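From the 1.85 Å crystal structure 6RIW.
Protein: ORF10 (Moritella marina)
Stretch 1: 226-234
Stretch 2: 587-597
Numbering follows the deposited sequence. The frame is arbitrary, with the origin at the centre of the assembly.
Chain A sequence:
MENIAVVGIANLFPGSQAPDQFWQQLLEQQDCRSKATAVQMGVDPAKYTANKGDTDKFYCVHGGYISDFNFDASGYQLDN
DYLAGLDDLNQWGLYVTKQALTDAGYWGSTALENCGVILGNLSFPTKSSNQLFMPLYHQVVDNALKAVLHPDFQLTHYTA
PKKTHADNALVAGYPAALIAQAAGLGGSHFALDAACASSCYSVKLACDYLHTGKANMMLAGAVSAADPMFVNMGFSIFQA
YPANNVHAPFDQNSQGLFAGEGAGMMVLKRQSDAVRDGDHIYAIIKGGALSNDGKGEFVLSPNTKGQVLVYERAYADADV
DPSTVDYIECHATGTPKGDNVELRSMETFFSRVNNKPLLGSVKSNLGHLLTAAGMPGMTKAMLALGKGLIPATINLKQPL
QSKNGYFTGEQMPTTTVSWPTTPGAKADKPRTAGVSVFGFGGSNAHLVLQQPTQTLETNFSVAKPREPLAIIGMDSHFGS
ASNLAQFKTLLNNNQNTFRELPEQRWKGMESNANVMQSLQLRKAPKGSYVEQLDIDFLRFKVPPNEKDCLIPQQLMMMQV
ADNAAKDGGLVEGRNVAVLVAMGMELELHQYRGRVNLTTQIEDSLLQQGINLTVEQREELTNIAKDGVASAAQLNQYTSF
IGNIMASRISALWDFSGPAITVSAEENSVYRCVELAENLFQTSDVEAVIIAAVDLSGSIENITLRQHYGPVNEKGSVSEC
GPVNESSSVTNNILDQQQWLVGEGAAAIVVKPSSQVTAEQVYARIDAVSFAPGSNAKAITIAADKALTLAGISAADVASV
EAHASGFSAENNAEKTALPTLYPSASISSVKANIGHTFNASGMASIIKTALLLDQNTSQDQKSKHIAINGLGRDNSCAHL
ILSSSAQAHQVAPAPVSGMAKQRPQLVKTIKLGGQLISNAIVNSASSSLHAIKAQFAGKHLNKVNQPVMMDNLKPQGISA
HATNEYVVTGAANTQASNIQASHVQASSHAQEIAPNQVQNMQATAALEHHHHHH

Stretch 1 226-234: ADPMFVNMG
Stretch 2 587-597: ELHQYRGRVNL

A helix that begins at Pro228 and continues beyond Gly234 packs almost at right angles to a second helix, through Tyr591 and Arg592, far away in the chain: their N-to-C directions make an angle of 84°, and their axes approach to 10.6 Å. The closest CA atoms across the stretches are those of Phe230 and Arg592, 7.0 Å apart. Together the stretches bury 448 Å² against each other.

The polar link is a salt bridge at the start of the first helix. Asp227, at the N-cap (phi/psi -53/113, chi1 t, chi2 5°), uses both carboxylate oxygens. Asp227 OD1 accepts from Met229 N at 3.0 Å, capping the helix, while Asp227 OD2 accepts from Arg592 NH1 at 2.9 Å with an N-H...O angle of 163°. A water closes a second path between the same side chains, donating to Asp227 OD1 (2.7 Å) and accepting from Arg592 NH1 (3.1 Å). Asp227 O accepts from Val231 N at 3.1 Å, beginning a regular helical ladder that runs to Gly234 N and Phe230 O at 3.2 Å. In the second stretch, Glu587 and Leu588 lie in a 3-10 segment that begins earlier in the chain; helical bonds follow, among them Val595 N to Tyr591 O at 3.0 Å and Asn596 N to Arg592 O at 2.9 Å.

Arg592 reaches the carboxylate in an extended form, chi1 to chi3 all t and chi4 157°. Its guanidinium is held from its own stretch by Asn596 OD1, which accepts from Arg592 NE (2.8 Å) and Arg592 NH2 (3.0 Å). NH1, NH2 and Asp227 OD2 also have partners elsewhere in the structure, so this buried charge is well satisfied. Asp227 OD2 lies at the guanidinium edge, where N-H groups point; Met229 CE covers one face, 3.6 Å from Arg592 CZ, where no N-H is directed.

The rest of the contact is largely apolar. Met229 (t, t, m) also brings SD to 4.0 Å from Val595 CG1, and one turn later Met233 (m, m, t) places CE 3.9 Å from that same Val595 CG1; Val595 has chi1 t. Flexible thioethers suit this packing because they follow a neighbour's contour without needing a polar partner. Tyr591 (chi1 t, chi2 65°) meets Met233 CB at its ring edge, with OH 3.6 Å from that atom. Phe230 points its CA-to-CB bond sideways, but with chi1 t and chi2 -89° its ring comes nearer, setting CD2 4.2 Å from Tyr591 CD2 and CZ 4.4 Å from CD1 of Leu588 (m, t). Leu588 O, 3.9 Å from Phe230 CE2, is already satisfied by Tyr591 N at 3.2 Å.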

# COMPACT_ATOMS: atom_id res chain seq x y z
N ALA A 226 -4.73 1.51 10.08
CA ALA A 226 -5.57 2.52 9.45
C ALA A 226 -6.53 3.15 10.45
O ALA A 226 -6.84 2.58 11.50
CB ALA A 226 -6.37 1.88 8.31
N ASP A 227 -7.02 4.34 10.10
CA ASP A 227 -8.07 5.01 10.85
C ASP A 227 -9.24 4.06 11.02
O ASP A 227 -9.89 3.67 10.04
CB ASP A 227 -8.50 6.30 10.11
CG ASP A 227 -9.67 7.01 10.78
OD1 ASP A 227 -10.11 6.59 11.87
OD2 ASP A 227 -10.15 8.01 10.20
N PRO A 228 -9.53 3.63 12.26
CA PRO A 228 -10.64 2.69 12.47
C PRO A 228 -11.98 3.17 11.94
O PRO A 228 -12.80 2.33 11.53
CB PRO A 228 -10.67 2.54 14.01
CG PRO A 228 -9.23 2.81 14.43
CD PRO A 228 -8.77 3.92 13.49
N MET A 229 -12.24 4.48 11.91
CA MET A 229 -13.49 4.95 11.33
C MET A 229 -13.55 4.66 9.84
O MET A 229 -14.61 4.25 9.32
CB MET A 229 -13.69 6.45 11.58
CG MET A 229 -14.99 6.96 10.98
SD MET A 229 -15.18 8.75 11.04
CE MET A 229 -15.33 8.96 12.81
N PHE A 230 -12.43 4.83 9.14
CA PHE A 230 -12.37 4.51 7.72
C PHE A 230 -12.58 3.02 7.48
O PHE A 230 -13.31 2.62 6.56
CB PHE A 230 -11.02 4.95 7.15
CG PHE A 230 -10.92 4.89 5.65
CD1 PHE A 230 -10.50 3.73 5.00
CD2 PHE A 230 -11.23 6.01 4.88
CE1 PHE A 230 -10.42 3.68 3.61
CE2 PHE A 230 -11.14 5.98 3.49
CZ PHE A 230 -10.74 4.80 2.86
N VAL A 231 -11.96 2.18 8.34
CA VAL A 231 -12.09 0.73 8.20
C VAL A 231 -13.52 0.29 8.46
O VAL A 231 -14.09 -0.54 7.73
CB VAL A 231 -11.12 0.03 9.17
CG1 VAL A 231 -11.41 -1.46 9.22
CG2 VAL A 231 -9.67 0.30 8.74
N ASN A 232 -14.11 0.79 9.54
CA ASN A 232 -15.41 0.26 9.94
C ASN A 232 -16.53 0.78 9.04
O ASN A 232 -17.51 0.07 8.81
CB ASN A 232 -15.67 0.62 11.41
CG ASN A 232 -14.88 -0.26 12.36
OD1 ASN A 232 -13.77 -0.72 12.06
ND2 ASN A 232 -15.48 -0.54 13.52
N MET A 233 -16.41 2.01 8.54
CA MET A 233 -17.35 2.46 7.52
C MET A 233 -17.27 1.57 6.28
O MET A 233 -18.30 1.25 5.67
CB MET A 233 -17.07 3.92 7.14
CG MET A 233 -17.44 4.91 8.23
SD MET A 233 -19.22 4.93 8.62
CE MET A 233 -19.22 6.02 10.06
N GLY A 234 -16.07 1.13 5.92
CA GLY A 234 -15.93 0.25 4.77
C GLY A 234 -16.61 -1.10 4.98
O GLY A 234 -17.39 -1.56 4.15
N GLU A 587 -6.57 12.03 -1.59
CA GLU A 587 -7.96 12.47 -1.61
C GLU A 587 -8.88 11.54 -0.82
O GLU A 587 -10.04 11.92 -0.56
CB GLU A 587 -8.48 12.62 -3.06
CG GLU A 587 -7.78 13.74 -3.82
CD GLU A 587 -8.39 14.00 -5.20
OE1 GLU A 587 -9.17 13.15 -5.70
OE2 GLU A 587 -8.07 15.04 -5.80
N LEU A 588 -8.40 10.37 -0.40
CA LEU A 588 -9.22 9.52 0.45
C LEU A 588 -9.59 10.18 1.78
O LEU A 588 -10.56 9.73 2.43
CB LEU A 588 -8.50 8.19 0.72
CG LEU A 588 -8.34 7.23 -0.47
CD1 LEU A 588 -7.61 5.97 -0.01
CD2 LEU A 588 -9.69 6.90 -1.07
N HIS A 589 -8.85 11.20 2.22
CA HIS A 589 -9.21 11.93 3.44
C HIS A 589 -10.51 12.69 3.28
O HIS A 589 -11.12 13.06 4.29
CB HIS A 589 -8.07 12.88 3.84
CG HIS A 589 -6.82 12.14 4.21
ND1 HIS A 589 -5.78 11.94 3.32
CD2 HIS A 589 -6.44 11.54 5.37
CE1 HIS A 589 -4.82 11.24 3.91
NE2 HIS A 589 -5.19 11.00 5.16
N GLN A 590 -10.96 12.91 2.04
CA GLN A 590 -12.23 13.61 1.85
C GLN A 590 -13.41 12.80 2.36
O GLN A 590 -14.44 13.38 2.69
CB GLN A 590 -12.41 13.95 0.36
CG GLN A 590 -11.39 14.97 -0.12
CD GLN A 590 -11.37 15.10 -1.63
OE1 GLN A 590 -12.32 14.70 -2.30
NE2 GLN A 590 -10.30 15.67 -2.18
N TYR A 591 -13.28 11.47 2.43
CA TYR A 591 -14.40 10.66 2.88
C TYR A 591 -14.73 10.91 4.35
O TYR A 591 -15.89 11.18 4.70
CB TYR A 591 -14.13 9.18 2.63
CG TYR A 591 -15.27 8.35 3.16
CD1 TYR A 591 -16.53 8.45 2.60
CD2 TYR A 591 -15.09 7.51 4.25
CE1 TYR A 591 -17.60 7.73 3.11
CE2 TYR A 591 -16.15 6.78 4.77
CZ TYR A 591 -17.40 6.90 4.19
OH TYR A 591 -18.44 6.18 4.70
N ARG A 592 -13.74 10.82 5.23
CA ARG A 592 -14.00 11.23 6.61
C ARG A 592 -14.26 12.73 6.69
O ARG A 592 -15.02 13.19 7.56
CB ARG A 592 -12.83 10.84 7.53
CG ARG A 592 -13.13 11.19 9.00
CD ARG A 592 -12.12 10.63 9.99
NE ARG A 592 -12.48 11.11 11.33
CZ ARG A 592 -12.13 10.51 12.47
NH1 ARG A 592 -11.40 9.41 12.44
NH2 ARG A 592 -12.52 11.03 13.63
N GLY A 593 -13.65 13.51 5.80
CA GLY A 593 -13.99 14.92 5.70
C GLY A 593 -15.48 15.16 5.59
O GLY A 593 -16.01 16.14 6.12
N ARG A 594 -16.19 14.26 4.89
CA ARG A 594 -17.65 14.32 4.85
C ARG A 594 -18.28 13.73 6.12
O ARG A 594 -19.11 14.37 6.78
CB ARG A 594 -18.14 13.57 3.61
CG ARG A 594 -19.65 13.26 3.59
CD ARG A 594 -20.04 12.04 2.75
NE ARG A 594 -21.40 11.65 3.13
CZ ARG A 594 -22.51 12.15 2.59
NH1 ARG A 594 -22.42 13.01 1.60
NH2 ARG A 594 -23.70 11.78 3.06
N VAL A 595 -17.89 12.52 6.47
CA VAL A 595 -18.61 11.76 7.50
C VAL A 595 -18.56 12.49 8.84
O VAL A 595 -19.56 12.54 9.58
CB VAL A 595 -18.02 10.35 7.59
CG1 VAL A 595 -18.44 9.68 8.87
CG2 VAL A 595 -18.44 9.52 6.35
N ASN A 596 -17.42 13.09 9.16
CA ASN A 596 -17.22 13.66 10.49
C ASN A 596 -18.05 14.92 10.71
O ASN A 596 -18.24 15.34 11.86
CB ASN A 596 -15.73 13.96 10.67
CG ASN A 596 -15.26 13.76 12.09
OD1 ASN A 596 -14.25 13.09 12.33
ND2 ASN A 596 -15.96 14.38 13.06
N LEU A 597 -18.60 15.51 9.65
CA LEU A 597 -19.43 16.70 9.83
C LEU A 597 -20.67 16.39 10.67
O LEU A 597 -21.27 17.33 11.19
CB LEU A 597 -19.81 17.30 8.48
CG LEU A 597 -18.63 17.93 7.73
CD1 LEU A 597 -19.04 18.32 6.30
CD2 LEU A 597 -18.14 19.13 8.47
O HOH W 1 -9.73 7.60 14.34